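Local coordinates for protein tyrosine phosphatase PRL-1 (Leishmania major, PDB 3S4O), which removes phosphate from phosphotyrosine in proteins and may act as a virulence factor that supports survival of the parasite inside host macrophages, at residues N6-D11 against R147-G152; V21-L26 against P110-H115; R46-L51 against R67-H72; V52-P57 against W74-G79; V127-V132 against M159-K164. One frame throughout, in Å; residues are numbered along the deposited sequence. Where two conformers were deposited one is given.

Interaction 1 of 5, residues N6-D11 against R147-G152; sequences NATLID and REKRKG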
# COMPACT_ATOMS: atom_id res chain seq x y z
N ASN A 6 4.51 -8.29 12.42
CA ASN A 6 4.54 -8.72 11.00
C ASN A 6 4.12 -7.78 9.87
O ASN A 6 3.30 -8.12 9.00
CB ASN A 6 3.71 -10.00 10.86
CG ASN A 6 4.42 -11.06 10.03
OD1 ASN A 6 4.96 -10.77 8.96
ND2 ASN A 6 4.46 -12.29 10.54
N ALA A 7 4.75 -6.62 9.85
CA ALA A 7 4.42 -5.55 8.92
C ALA A 7 5.71 -4.84 8.59
O ALA A 7 6.64 -4.81 9.40
CB ALA A 7 3.43 -4.59 9.54
N THR A 8 5.74 -4.27 7.40
CA THR A 8 6.90 -3.56 6.89
C THR A 8 6.47 -2.14 6.57
O THR A 8 5.59 -1.93 5.74
CB THR A 8 7.42 -4.24 5.61
OG1 THR A 8 7.86 -5.56 5.93
CG2 THR A 8 8.56 -3.47 5.00
N LEU A 9 7.08 -1.16 7.24
CA LEU A 9 6.79 0.26 7.02
C LEU A 9 7.69 0.83 5.94
O LEU A 9 8.92 0.83 6.08
CB LEU A 9 6.95 1.06 8.31
CG LEU A 9 6.61 2.56 8.29
CD1 LEU A 9 5.16 2.78 7.92
CD2 LEU A 9 6.90 3.17 9.65
N ILE A 10 7.08 1.30 4.86
CA ILE A 10 7.81 1.97 3.78
C ILE A 10 7.30 3.38 3.61
O ILE A 10 6.13 3.59 3.28
CB ILE A 10 7.70 1.24 2.41
CG1 ILE A 10 8.10 -0.23 2.55
CG2 ILE A 10 8.58 1.95 1.39
CD1 ILE A 10 8.61 -0.88 1.26
N ASP A 11 8.18 4.35 3.81
CA ASP A 11 7.82 5.76 3.64
C ASP A 11 7.98 6.21 2.19
O ASP A 11 8.98 5.94 1.54
CB ASP A 11 8.67 6.65 4.55
CG ASP A 11 8.27 6.56 6.02
OD1 ASP A 11 7.17 6.06 6.33
OD2 ASP A 11 9.07 7.00 6.87
N ARG A 147 12.79 -4.52 -1.32
CA ARG A 147 13.55 -5.76 -1.07
C ARG A 147 14.48 -5.69 0.15
O ARG A 147 14.79 -6.72 0.77
CB ARG A 147 14.36 -6.15 -2.30
CG ARG A 147 13.52 -6.77 -3.39
CD ARG A 147 14.35 -7.08 -4.61
NE ARG A 147 13.53 -7.73 -5.62
CZ ARG A 147 13.90 -7.90 -6.89
NH1 ARG A 147 15.08 -7.47 -7.32
NH2 ARG A 147 13.07 -8.50 -7.74
N GLU A 148 14.94 -4.49 0.48
CA GLU A 148 15.72 -4.29 1.71
C GLU A 148 14.92 -4.82 2.88
O GLU A 148 15.41 -5.62 3.69
CB GLU A 148 15.96 -2.79 1.99
CG GLU A 148 17.29 -2.21 1.48
CD GLU A 148 17.31 -0.67 1.53
OE1 GLU A 148 16.96 -0.14 2.60
OE2 GLU A 148 17.67 -0.01 0.51
N LYS A 149 13.68 -4.36 2.96
CA LYS A 149 12.82 -4.64 4.10
C LYS A 149 12.06 -5.96 3.96
O LYS A 149 11.71 -6.58 4.96
CB LYS A 149 11.84 -3.47 4.30
CG LYS A 149 12.52 -2.10 4.29
CD LYS A 149 11.85 -1.12 5.26
CE LYS A 149 12.35 -1.26 6.69
NZ LYS A 149 12.19 0.00 7.47
N ARG A 150 11.82 -6.37 2.72
CA ARG A 150 11.08 -7.59 2.41
C ARG A 150 11.82 -8.43 1.36
O ARG A 150 11.68 -8.20 0.16
CB ARG A 150 9.67 -7.21 1.92
CG ARG A 150 8.55 -8.19 2.28
CD ARG A 150 7.54 -7.48 3.17
NE ARG A 150 6.36 -8.30 3.40
CZ ARG A 150 5.64 -8.31 4.53
NH1 ARG A 150 5.97 -7.56 5.57
NH2 ARG A 150 4.58 -9.10 4.61
N LYS A 151 12.60 -9.40 1.81
CA LYS A 151 13.42 -10.19 0.89
C LYS A 151 12.54 -11.04 -0.04
O LYS A 151 11.50 -11.59 0.38
CB LYS A 151 14.48 -11.05 1.61
CG LYS A 151 15.83 -10.29 1.92
CD LYS A 151 17.10 -11.03 1.45
CE LYS A 151 18.33 -10.11 1.52
NZ LYS A 151 19.61 -10.77 1.12
N GLY A 152 12.93 -11.09 -1.31
CA GLY A 152 12.22 -11.88 -2.31
C GLY A 152 10.98 -11.23 -2.90
O GLY A 152 10.26 -11.87 -3.67

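Interaction 2 of 5, residues V21-L26 against P110-H115; sequences VLFHFL and PTIGVH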
# COMPACT_ATOMS: atom_id res chain seq x y z
N VAL A 21 7.43 13.28 4.63
CA VAL A 21 6.71 12.08 4.23
C VAL A 21 5.33 12.41 3.68
O VAL A 21 4.54 13.11 4.34
CB VAL A 21 6.52 11.11 5.41
CG1 VAL A 21 5.74 9.87 4.96
CG2 VAL A 21 7.88 10.73 6.01
N LEU A 22 5.04 11.89 2.48
CA LEU A 22 3.73 12.02 1.84
C LEU A 22 2.75 10.98 2.36
O LEU A 22 1.62 11.31 2.73
CB LEU A 22 3.84 11.84 0.32
CG LEU A 22 4.02 13.02 -0.64
CD1 LEU A 22 4.47 14.28 0.04
CD2 LEU A 22 4.96 12.61 -1.76
N PHE A 23 3.18 9.72 2.34
CA PHE A 23 2.40 8.58 2.85
C PHE A 23 3.29 7.59 3.59
O PHE A 23 4.44 7.37 3.22
CB PHE A 23 1.74 7.76 1.72
CG PHE A 23 1.15 8.57 0.62
CD1 PHE A 23 -0.11 9.12 0.77
CD2 PHE A 23 1.83 8.76 -0.59
CE1 PHE A 23 -0.68 9.86 -0.25
CE2 PHE A 23 1.27 9.50 -1.62
CZ PHE A 23 0.01 10.06 -1.44
N HIS A 24 2.73 6.96 4.62
CA HIS A 24 3.37 5.82 5.27
C HIS A 24 2.69 4.57 4.71
O HIS A 24 1.49 4.40 4.89
CB HIS A 24 3.18 5.84 6.79
CG HIS A 24 3.84 6.98 7.50
ND1 HIS A 24 5.21 7.09 7.65
CD2 HIS A 24 3.31 8.03 8.17
CE1 HIS A 24 5.49 8.17 8.37
NE2 HIS A 24 4.35 8.76 8.69
N PHE A 25 3.44 3.70 4.05
CA PHE A 25 2.88 2.42 3.60
C PHE A 25 3.25 1.27 4.50
O PHE A 25 4.42 1.10 4.88
CB PHE A 25 3.29 2.11 2.16
CG PHE A 25 2.74 3.10 1.18
CD1 PHE A 25 1.38 3.16 0.94
CD2 PHE A 25 3.59 3.97 0.51
CE1 PHE A 25 0.86 4.07 0.05
CE2 PHE A 25 3.08 4.89 -0.39
CZ PHE A 25 1.71 4.95 -0.62
N LEU A 26 2.24 0.48 4.85
CA LEU A 26 2.42 -0.74 5.61
C LEU A 26 2.10 -1.92 4.73
O LEU A 26 0.95 -2.07 4.31
CB LEU A 26 1.48 -0.77 6.81
CG LEU A 26 1.94 -0.23 8.14
CD1 LEU A 26 0.77 -0.36 9.12
CD2 LEU A 26 3.17 -1.01 8.67
N PRO A 110 -0.91 10.21 6.19
CA PRO A 110 -1.65 8.98 6.39
C PRO A 110 -0.82 7.71 6.28
O PRO A 110 0.12 7.64 5.48
CB PRO A 110 -2.68 8.98 5.27
CG PRO A 110 -2.22 9.94 4.29
CD PRO A 110 -1.13 10.77 4.85
N THR A 111 -1.18 6.74 7.11
CA THR A 111 -0.70 5.39 6.98
C THR A 111 -1.73 4.62 6.17
O THR A 111 -2.94 4.70 6.42
CB THR A 111 -0.43 4.73 8.34
OG1 THR A 111 0.56 5.49 9.05
CG2 THR A 111 0.10 3.30 8.17
N ILE A 112 -1.24 3.92 5.15
CA ILE A 112 -2.09 3.16 4.26
C ILE A 112 -1.58 1.74 4.25
O ILE A 112 -0.42 1.50 3.95
CB ILE A 112 -2.09 3.77 2.84
CG1 ILE A 112 -2.77 5.15 2.88
CG2 ILE A 112 -2.77 2.83 1.82
CD1 ILE A 112 -2.21 6.11 1.88
N GLY A 113 -2.46 0.81 4.61
CA GLY A 113 -2.10 -0.60 4.68
C GLY A 113 -2.47 -1.34 3.42
O GLY A 113 -3.45 -1.03 2.76
N VAL A 114 -1.65 -2.34 3.08
CA VAL A 114 -1.87 -3.19 1.93
C VAL A 114 -1.51 -4.64 2.25
O VAL A 114 -0.41 -4.92 2.70
CB VAL A 114 -1.06 -2.74 0.69
CG1 VAL A 114 -1.55 -3.46 -0.55
CG2 VAL A 114 -1.16 -1.24 0.47
N HIS A 115 -2.45 -5.55 2.04
CA HIS A 115 -2.18 -6.98 2.23
C HIS A 115 -2.69 -7.85 1.09
O HIS A 115 -3.61 -7.49 0.37
CB HIS A 115 -2.72 -7.48 3.58
CG HIS A 115 -4.20 -7.66 3.64
ND1 HIS A 115 -4.84 -8.73 3.07
CD2 HIS A 115 -5.17 -6.91 4.24
CE1 HIS A 115 -6.14 -8.63 3.29
NE2 HIS A 115 -6.36 -7.54 4.00

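Interaction 3 of 5, residues R46-L51 against R67-H72; sequences RGVRHL and RGIDVH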
# COMPACT_ATOMS: atom_id res chain seq x y z
N ARG A 46 -1.56 1.85 14.77
CA ARG A 46 -0.56 2.38 13.82
C ARG A 46 -1.18 3.45 12.93
O ARG A 46 -0.61 3.82 11.89
CB ARG A 46 0.01 1.24 12.97
CG ARG A 46 0.99 0.39 13.73
CD ARG A 46 1.27 -0.89 12.99
NE ARG A 46 2.16 -1.76 13.76
CZ ARG A 46 1.79 -2.43 14.85
NH1 ARG A 46 0.54 -2.36 15.32
NH2 ARG A 46 2.69 -3.18 15.49
N GLY A 47 -2.35 3.94 13.32
CA GLY A 47 -3.00 5.04 12.66
C GLY A 47 -3.49 4.78 11.25
O GLY A 47 -3.67 5.72 10.48
N VAL A 48 -3.76 3.52 10.92
CA VAL A 48 -4.15 3.18 9.56
C VAL A 48 -5.47 3.83 9.17
O VAL A 48 -6.48 3.69 9.85
CB VAL A 48 -4.22 1.66 9.32
CG1 VAL A 48 -4.80 1.38 7.93
CG2 VAL A 48 -2.81 1.04 9.46
N ARG A 49 -5.44 4.51 8.03
CA ARG A 49 -6.59 5.23 7.49
C ARG A 49 -7.30 4.37 6.44
O ARG A 49 -8.53 4.31 6.39
CB ARG A 49 -6.10 6.56 6.89
CG ARG A 49 -7.17 7.46 6.26
CD ARG A 49 -8.10 8.09 7.30
NE ARG A 49 -9.19 7.19 7.69
CZ ARG A 49 -10.31 6.98 6.98
NH1 ARG A 49 -10.53 7.63 5.84
NH2 ARG A 49 -11.22 6.13 7.44
N HIS A 50 -6.50 3.72 5.61
CA HIS A 50 -6.99 2.95 4.46
C HIS A 50 -6.36 1.55 4.48
O HIS A 50 -5.17 1.41 4.72
CB HIS A 50 -6.60 3.64 3.15
CG HIS A 50 -7.31 4.93 2.91
ND1 HIS A 50 -8.65 4.99 2.57
CD2 HIS A 50 -6.88 6.21 2.97
CE1 HIS A 50 -9.01 6.26 2.44
NE2 HIS A 50 -7.96 7.02 2.68
N LEU A 51 -7.19 0.54 4.25
CA LEU A 51 -6.72 -0.83 4.12
C LEU A 51 -7.11 -1.34 2.75
O LEU A 51 -8.29 -1.35 2.40
CB LEU A 51 -7.29 -1.74 5.19
CG LEU A 51 -6.73 -3.18 5.25
CD1 LEU A 51 -5.23 -3.24 5.48
CD2 LEU A 51 -7.45 -3.98 6.33
N ARG A 67 -14.88 0.24 12.29
CA ARG A 67 -13.92 0.73 13.29
C ARG A 67 -13.05 1.84 12.74
O ARG A 67 -11.92 2.02 13.17
CB ARG A 67 -13.09 -0.43 13.81
CG ARG A 67 -14.00 -1.42 14.51
CD ARG A 67 -13.29 -2.51 15.24
NE ARG A 67 -14.24 -3.41 15.90
CZ ARG A 67 -14.86 -3.15 17.05
NH1 ARG A 67 -15.71 -4.04 17.56
NH2 ARG A 67 -14.65 -2.01 17.71
N GLY A 68 -13.61 2.57 11.78
CA GLY A 68 -13.03 3.81 11.31
C GLY A 68 -11.97 3.68 10.24
O GLY A 68 -11.33 4.66 9.90
N ILE A 69 -11.78 2.46 9.74
CA ILE A 69 -10.81 2.20 8.67
C ILE A 69 -11.53 1.95 7.35
O ILE A 69 -12.43 1.11 7.26
CB ILE A 69 -9.90 1.01 9.01
CG1 ILE A 69 -9.01 1.34 10.21
CG2 ILE A 69 -9.02 0.68 7.83
CD1 ILE A 69 -8.58 0.13 11.01
N ASP A 70 -11.15 2.70 6.32
CA ASP A 70 -11.73 2.52 4.99
C ASP A 70 -11.08 1.28 4.38
O ASP A 70 -9.85 1.17 4.35
CB ASP A 70 -11.46 3.74 4.11
CG ASP A 70 -12.19 5.02 4.61
OD1 ASP A 70 -12.15 6.07 3.91
OD2 ASP A 70 -12.80 4.99 5.71
N VAL A 71 -11.90 0.33 3.95
CA VAL A 71 -11.40 -0.89 3.31
C VAL A 71 -11.71 -0.91 1.82
O VAL A 71 -12.81 -0.57 1.39
CB VAL A 71 -11.94 -2.18 3.97
CG1 VAL A 71 -11.28 -3.40 3.33
CG2 VAL A 71 -11.66 -2.18 5.44
N HIS A 72 -10.71 -1.30 1.04
CA HIS A 72 -10.78 -1.28 -0.40
C HIS A 72 -10.43 -2.68 -0.92
O HIS A 72 -9.34 -3.17 -0.68
CB HIS A 72 -9.80 -0.25 -0.98
CG HIS A 72 -9.94 1.13 -0.41
ND1 HIS A 72 -10.71 2.11 -1.01
CD2 HIS A 72 -9.38 1.72 0.68
CE1 HIS A 72 -10.64 3.22 -0.29
NE2 HIS A 72 -9.85 3.01 0.74

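Interaction 4 of 5, residues V52-P57 against W74-G79; sequences VRVCGP and WPFDDG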
# COMPACT_ATOMS: atom_id res chain seq x y z
N VAL A 52 -6.10 -1.74 1.98
CA VAL A 52 -6.29 -2.23 0.62
C VAL A 52 -6.00 -3.72 0.58
O VAL A 52 -4.89 -4.16 0.92
CB VAL A 52 -5.39 -1.49 -0.39
CG1 VAL A 52 -5.61 -2.00 -1.83
CG2 VAL A 52 -5.64 0.01 -0.33
N ARG A 53 -6.99 -4.51 0.21
CA ARG A 53 -6.73 -5.92 0.01
C ARG A 53 -6.75 -6.24 -1.47
O ARG A 53 -7.71 -5.95 -2.17
CB ARG A 53 -7.67 -6.83 0.80
CG ARG A 53 -9.12 -6.64 0.57
CD ARG A 53 -9.91 -7.31 1.70
NE ARG A 53 -11.33 -7.41 1.36
CZ ARG A 53 -12.19 -8.23 1.95
NH1 ARG A 53 -11.81 -9.05 2.92
NH2 ARG A 53 -13.46 -8.22 1.55
N VAL A 54 -5.65 -6.83 -1.92
CA VAL A 54 -5.46 -7.13 -3.33
C VAL A 54 -5.61 -8.63 -3.63
O VAL A 54 -5.33 -9.06 -4.74
CB VAL A 54 -4.11 -6.57 -3.85
CG1 VAL A 54 -4.13 -5.04 -3.84
CG2 VAL A 54 -2.94 -7.07 -3.03
N CYS A 55 -6.10 -9.39 -2.64
CA CYS A 55 -6.28 -10.85 -2.74
C CYS A 55 -7.77 -11.14 -2.72
O CYS A 55 -8.57 -10.24 -2.51
CB CYS A 55 -5.65 -11.58 -1.55
SG CYS A 55 -6.32 -11.06 0.08
N GLY A 56 -8.14 -12.41 -2.90
CA GLY A 56 -9.54 -12.80 -2.82
C GLY A 56 -9.96 -12.80 -1.35
O GLY A 56 -9.19 -13.27 -0.50
N PRO A 57 -11.15 -12.25 -1.03
CA PRO A 57 -11.57 -12.12 0.38
C PRO A 57 -11.34 -13.39 1.18
O PRO A 57 -11.67 -14.48 0.71
CB PRO A 57 -13.07 -11.82 0.29
CG PRO A 57 -13.40 -11.75 -1.17
CD PRO A 57 -12.32 -12.45 -1.90
N TRP A 74 -9.68 -4.67 -3.98
CA TRP A 74 -9.28 -4.59 -5.38
C TRP A 74 -8.44 -5.80 -5.80
O TRP A 74 -7.24 -5.68 -5.98
CB TRP A 74 -8.46 -3.32 -5.63
CG TRP A 74 -9.12 -2.05 -5.21
CD1 TRP A 74 -10.45 -1.81 -5.11
CD2 TRP A 74 -8.46 -0.85 -4.83
NE1 TRP A 74 -10.66 -0.53 -4.69
CE2 TRP A 74 -9.46 0.08 -4.51
CE3 TRP A 74 -7.12 -0.47 -4.73
CZ2 TRP A 74 -9.17 1.38 -4.11
CZ3 TRP A 74 -6.83 0.80 -4.32
CH2 TRP A 74 -7.85 1.72 -4.00
N PRO A 75 -9.05 -6.96 -5.95
CA PRO A 75 -8.26 -8.15 -6.28
C PRO A 75 -7.63 -8.10 -7.67
O PRO A 75 -8.25 -7.63 -8.63
CB PRO A 75 -9.30 -9.28 -6.23
CG PRO A 75 -10.57 -8.63 -6.62
CD PRO A 75 -10.50 -7.22 -6.06
N PHE A 76 -6.40 -8.58 -7.76
CA PHE A 76 -5.82 -8.97 -9.05
C PHE A 76 -5.01 -10.27 -8.90
O PHE A 76 -4.76 -10.73 -7.78
CB PHE A 76 -5.02 -7.82 -9.73
CG PHE A 76 -3.87 -7.25 -8.92
CD1 PHE A 76 -4.08 -6.36 -7.86
CD2 PHE A 76 -2.57 -7.54 -9.27
CE1 PHE A 76 -3.00 -5.83 -7.16
CE2 PHE A 76 -1.50 -7.01 -8.59
CZ PHE A 76 -1.70 -6.16 -7.53
N ASP A 77 -4.66 -10.88 -10.03
CA ASP A 77 -4.14 -12.26 -10.05
C ASP A 77 -2.75 -12.39 -9.45
O ASP A 77 -1.90 -11.52 -9.63
CB ASP A 77 -4.07 -12.81 -11.48
CG ASP A 77 -5.38 -12.68 -12.24
OD1 ASP A 77 -6.46 -12.57 -11.60
OD2 ASP A 77 -5.31 -12.70 -13.50
N ASP A 78 -2.49 -13.51 -8.77
CA ASP A 78 -1.17 -13.76 -8.23
C ASP A 78 -0.13 -13.78 -9.34
O ASP A 78 -0.38 -14.29 -10.43
CB ASP A 78 -1.08 -15.05 -7.42
CG ASP A 78 0.14 -15.08 -6.48
OD1 ASP A 78 0.70 -14.01 -6.15
OD2 ASP A 78 0.53 -16.18 -6.06
N GLY A 79 1.01 -13.19 -9.04
CA GLY A 79 2.13 -13.11 -9.96
C GLY A 79 1.95 -12.04 -11.01
O GLY A 79 2.84 -11.83 -11.83

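Interaction 5 of 5, residues V127-V132 against M159-K164; sequences VALALV and MHWITK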
# COMPACT_ATOMS: atom_id res chain seq x y z
N VAL A 127 2.95 -0.59 -3.70
CA VAL A 127 3.78 0.33 -2.93
C VAL A 127 4.90 0.86 -3.80
O VAL A 127 5.16 2.06 -3.83
CB VAL A 127 4.31 -0.33 -1.66
CG1 VAL A 127 5.35 0.55 -0.99
CG2 VAL A 127 3.16 -0.61 -0.72
N ALA A 128 5.54 -0.04 -4.54
CA ALA A 128 6.61 0.32 -5.46
C ALA A 128 6.12 1.40 -6.41
O ALA A 128 6.79 2.39 -6.66
CB ALA A 128 7.08 -0.90 -6.23
N LEU A 129 4.93 1.19 -6.95
CA LEU A 129 4.35 2.12 -7.89
C LEU A 129 4.12 3.50 -7.29
O LEU A 129 4.31 4.51 -7.97
CB LEU A 129 3.02 1.60 -8.40
CG LEU A 129 2.29 2.59 -9.31
CD1 LEU A 129 2.76 2.48 -10.75
CD2 LEU A 129 0.80 2.43 -9.20
N ALA A 130 3.65 3.53 -6.04
CA ALA A 130 3.44 4.80 -5.32
C ALA A 130 4.75 5.55 -5.19
O ALA A 130 4.79 6.77 -5.36
CB ALA A 130 2.81 4.56 -3.95
N LEU A 131 5.83 4.82 -4.89
CA LEU A 131 7.16 5.41 -4.77
C LEU A 131 7.61 6.04 -6.09
O LEU A 131 8.24 7.10 -6.10
CB LEU A 131 8.21 4.38 -4.32
CG LEU A 131 8.17 3.85 -2.89
CD1 LEU A 131 9.17 2.71 -2.72
CD2 LEU A 131 8.47 4.93 -1.89
N VAL A 132 7.30 5.37 -7.19
CA VAL A 132 7.66 5.88 -8.50
C VAL A 132 6.81 7.10 -8.86
O VAL A 132 7.34 8.12 -9.29
CB VAL A 132 7.49 4.82 -9.60
CG1 VAL A 132 7.64 5.46 -10.98
CG2 VAL A 132 8.52 3.70 -9.42
N MSE A 159 8.32 -6.78 -12.18
CA MSE A 159 9.51 -5.95 -12.35
C MSE A 159 9.46 -5.23 -13.70
O MSE A 159 9.66 -4.02 -13.78
CB MSE A 159 10.76 -6.83 -12.24
CG MSE A 159 12.07 -6.10 -12.06
SE MSE A 159 13.45 -7.26 -11.24
CE MSE A 159 12.43 -8.92 -11.02
N HIS A 160 9.17 -5.98 -14.75
CA HIS A 160 9.09 -5.43 -16.10
C HIS A 160 8.02 -4.34 -16.19
O HIS A 160 8.26 -3.27 -16.75
CB HIS A 160 8.81 -6.53 -17.13
CG HIS A 160 10.04 -7.28 -17.57
ND1 HIS A 160 10.12 -8.66 -17.59
CD2 HIS A 160 11.25 -6.84 -18.00
CE1 HIS A 160 11.31 -9.03 -18.02
NE2 HIS A 160 12.02 -7.94 -18.28
N TRP A 161 6.86 -4.60 -15.60
CA TRP A 161 5.73 -3.67 -15.65
C TRP A 161 6.04 -2.34 -14.97
O TRP A 161 5.70 -1.28 -15.49
CB TRP A 161 4.49 -4.31 -15.02
CG TRP A 161 3.35 -3.38 -14.88
CD1 TRP A 161 2.42 -3.06 -15.82
CD2 TRP A 161 3.01 -2.62 -13.71
NE1 TRP A 161 1.52 -2.16 -15.31
CE2 TRP A 161 1.87 -1.87 -14.02
CE3 TRP A 161 3.58 -2.51 -12.44
CZ2 TRP A 161 1.26 -1.02 -13.09
CZ3 TRP A 161 2.97 -1.66 -11.51
CH2 TRP A 161 1.84 -0.92 -11.84
N ILE A 162 6.65 -2.39 -13.80
CA ILE A 162 7.01 -1.16 -13.08
C ILE A 162 8.13 -0.38 -13.78
O ILE A 162 8.16 0.84 -13.74
CB ILE A 162 7.29 -1.39 -11.58
CG1 ILE A 162 7.11 -0.05 -10.83
CG2 ILE A 162 8.65 -2.00 -11.35
CD1 ILE A 162 7.09 -0.15 -9.33
N THR A 163 9.06 -1.09 -14.42
CA THR A 163 10.11 -0.45 -15.23
C THR A 163 9.55 0.28 -16.45
O THR A 163 10.16 1.24 -16.94
CB THR A 163 11.13 -1.50 -15.71
OG1 THR A 163 11.87 -1.97 -14.57
CG2 THR A 163 12.08 -0.94 -16.76
N LYS A 164 8.39 -0.18 -16.93
CA LYS A 164 7.75 0.34 -18.15
C LYS A 164 6.70 1.44 -17.91
O LYS A 164 6.34 2.18 -18.83
CB LYS A 164 7.11 -0.82 -18.92
CG LYS A 164 7.85 -1.25 -20.16
CD LYS A 164 7.31 -0.58 -21.44
CE LYS A 164 5.89 -1.02 -21.76
NZ LYS A 164 5.31 -0.25 -22.88

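Interaction 1 of 5, residues N6-D11 against R147-G152
Thr8, on the outermost strand 7-13 of the phosphatase sheet, lies 6.6 Å CA to CA from Lys149, at the point where helix 139-149 ends and Arg150 leaves helical backbone angles. Thr8 turns its CB toward the helix end, and its two branches part company. CG2, anti to the backbone N, presses on Lys149 CB at 3.4 Å, a tight carbon contact. OG1 instead takes a hydrogen bond from Arg150 NH1. Lys149, bent at chi2 and chi3, slants over the strand, its CD coming 3.6 Å from Leu9 O. The arginine is shared: its NE makes a weak hydrogen bond to Gly119 O, and NH2 forms a long, weak ion pair with Asp29. The contact joins the sheet edge to an arginine that lies near Gly119 of the inferred substrate site. The bond from Arg150 NH1 to Thr8 OG1 measures 2.8 Å, with an angle of 158° at the hydrogen, and the hydroxyl oxygen sits only 6° out of the guanidinium plane.

Interaction 2 of 5, residues V21-L26 against P110-H115
His24 and Thr111 sit side by side on parallel strands, their CA atoms 4.4 Å apart, in a ladder of four backbone hydrogen bonds. His24 N gives to Pro110 O at 2.8 Å and Ile112 N to His24 O; Leu26 N then gives to Ile112 O, and Val114 N to Leu26 O at 2.9 Å. Phe25 can be followed outward on the face it shares with Ile112. Its CB is 4.2 Å from Ile112 O, and CG stands anti to the carbonyl carbon (chi1 -64°). The side chain lies beside that of Ile112, both pointing the same way. CD1 has Ile112 O at 3.9 Å, at the ring edge, and Ile112 CB at 4.0 Å, while CE1 touches both Ile112 CB and CD1. The far tip, CZ, leaves the strand pair and packs on Ala130 of helix 122-133. Ile112 CD1 also receives Phe23 CD1 at 3.8 Å. On the other face, Thr111 OG1 rests 3.5 Å from His24 CB, and Leu26 CD1 meets Thr111 CG2. The imidazole ND1 bonds to Asp11 on strand 7-13. This is the parallel centre of the tyrosine phosphatase sheet, and strand 111-115 delivers the chain directly to Cys116, the predicted phosphocysteine nucleophile.

Interaction 3 of 5, residues R46-L51 against R67-H72
Arg49 reaches back from its strand to Asp70 and Gly68, though its CB points away from them; bends at chi2 and chi3 bring the guanidinium round. NH2 serves two acceptors. It gives to Gly68 O at 2.9 Å, an acceptor only 4° out of the guanidinium plane, and forms a salt bridge with Asp70 OD2 at 2.6 Å. NH1 adds a weak bond to Asp70 OD1. The ion pair has two prongs but is not flat: guanidinium and carboxylate planes stand 86° apart, and NH2 meets OD2 from above the carboxylate plane. The parallel backbones themselves are joined by Asp70 N to Arg49 O, Leu51 N to Asp70 O and His72 N to Leu51 O, the last two at 2.7 and 2.8 Å. A second polar pair lies further along, where His50 ND1 and His72 NE2 share a 3.0 Å hydrogen bond that either ring could donate. ND1 lies in the plane of the His72 ring, at its edge. The other His50 nitrogen, NE2, bonds to Glu97, so both its nitrogens are satisfied. On the opposite face Ile69 CG2 packs against Leu51 CB at 4.0 Å. The contact belongs to the beta-alpha-beta unit 48-53, 62-65, 70-73, with Ile69 also on Val64 of the connecting helix; the histidines face helix 84-103, and Leu51 and Ile69 face helix 36-44.

Interaction 4 of 5, residues V52-P57 against W74-G79
Trp74 N donates to Arg53 O at 3.0 Å, nearly in line with the carbonyl, and two residues on Phe76 N gives a longer bond of 3.2 Å to Val54 O, approaching from above that carbonyl's plane. These bonds continue the pairing from the end of strand 48-53 into the loop after strand 70-73. Two CA-H...O contacts lie between them: Val54 CA to Trp74 O, and Pro75 CA to Val54 O at 3.4 Å. Val54 lies side by side with Phe76, its CB and CG1 both 3.6 Å from Phe76 CE1. A chi1 of 58° sets Phe76 CG between the backbone N and the carbonyl carbon. At the strand end, Val52 CG1 reaches the six-membered part of the indole, 3.6 Å from Trp74 CE3. Arg53 turns away and is held by Ser73 and Tyr59, while Phe76 O holds Arg122 of the phosphate site. Backbone bonds and apolar packing thus fix the start of the loop that carries Asp78, the inferred proton donor, which touches the bound thiosulfate. Cys55 lies about 3 Å from Cys116 here, side chain to side chain, and the two are known to form a disulfide; that bond would tie up the predicted nucleophile, consistent with redox control.

Interaction 5 of 5, residues V127-V132 against M159-K164
Met159 O, modelled as part of a selenomethionine, is gripped twice within helix 156-164: Thr163 N and Thr163 OG1, each at 3.1 Å, reach it from opposite faces of its carbonyl plane. Thr163, whose CB points away from helix 122-133, takes no part in the contact between the two helices, which is apolar. Their segments run nearly parallel, 17° apart, with axes 10.6 Å from each other at the closest point. The nearest CA atoms are Leu129 CA and Ile162 CA, 6.7 Å apart. Ile162 turns its CB toward the other helix. Its CG1 stands anti to the backbone N (chi1 -158°), and Ile162 CD1, at the end of the extended chain, reaches the helix near Leu129 N (3.5 Å) and Val132 CG2 (4.1 Å). The modelled approach to Ala128 CB is too short to be trusted in detail. Beside it, Trp161 swings its indole inward, and the CH2 corner of the six-membered ring meets Leu129 CD1 at 3.7 Å, the two side chains crossing at a slant. This is plain helix packing. Ile143 of helix 139-149 also touches Ile162, Pro81 and Pro82 lie against Trp161, and Leu129 continues onto Leu87 and Trp90 of helix 84-103, while Val127 faces the sheet at Phe25 and Ile27.

How the interactions relate
Interactions 1 to 4 all reach one sheet. Strand 21-28 joins interactions 1 and 2 through Ile10 N to Phe25 O (2.7 Å); strand 48-53 joins 2 to 3 through Gly113 N to His50 O (2.8 Å), and runs on into interaction 4. Interaction 5 lies on a helical layer, touching interaction 2 where Phe25 CB meets Val127 CG2 at 4.0 Å and interaction 1 through Ile10 and Leu131. Interactions 3 and 5 are far apart, their centres about 24 Å from each other. Around the thiosulfate, Asp78 of interaction 4 makes contact; the side chain of Val54 lies about 5 Å from it, those of Arg150 and Val114 about 7 Å, and that of Ala128 about 12 Å.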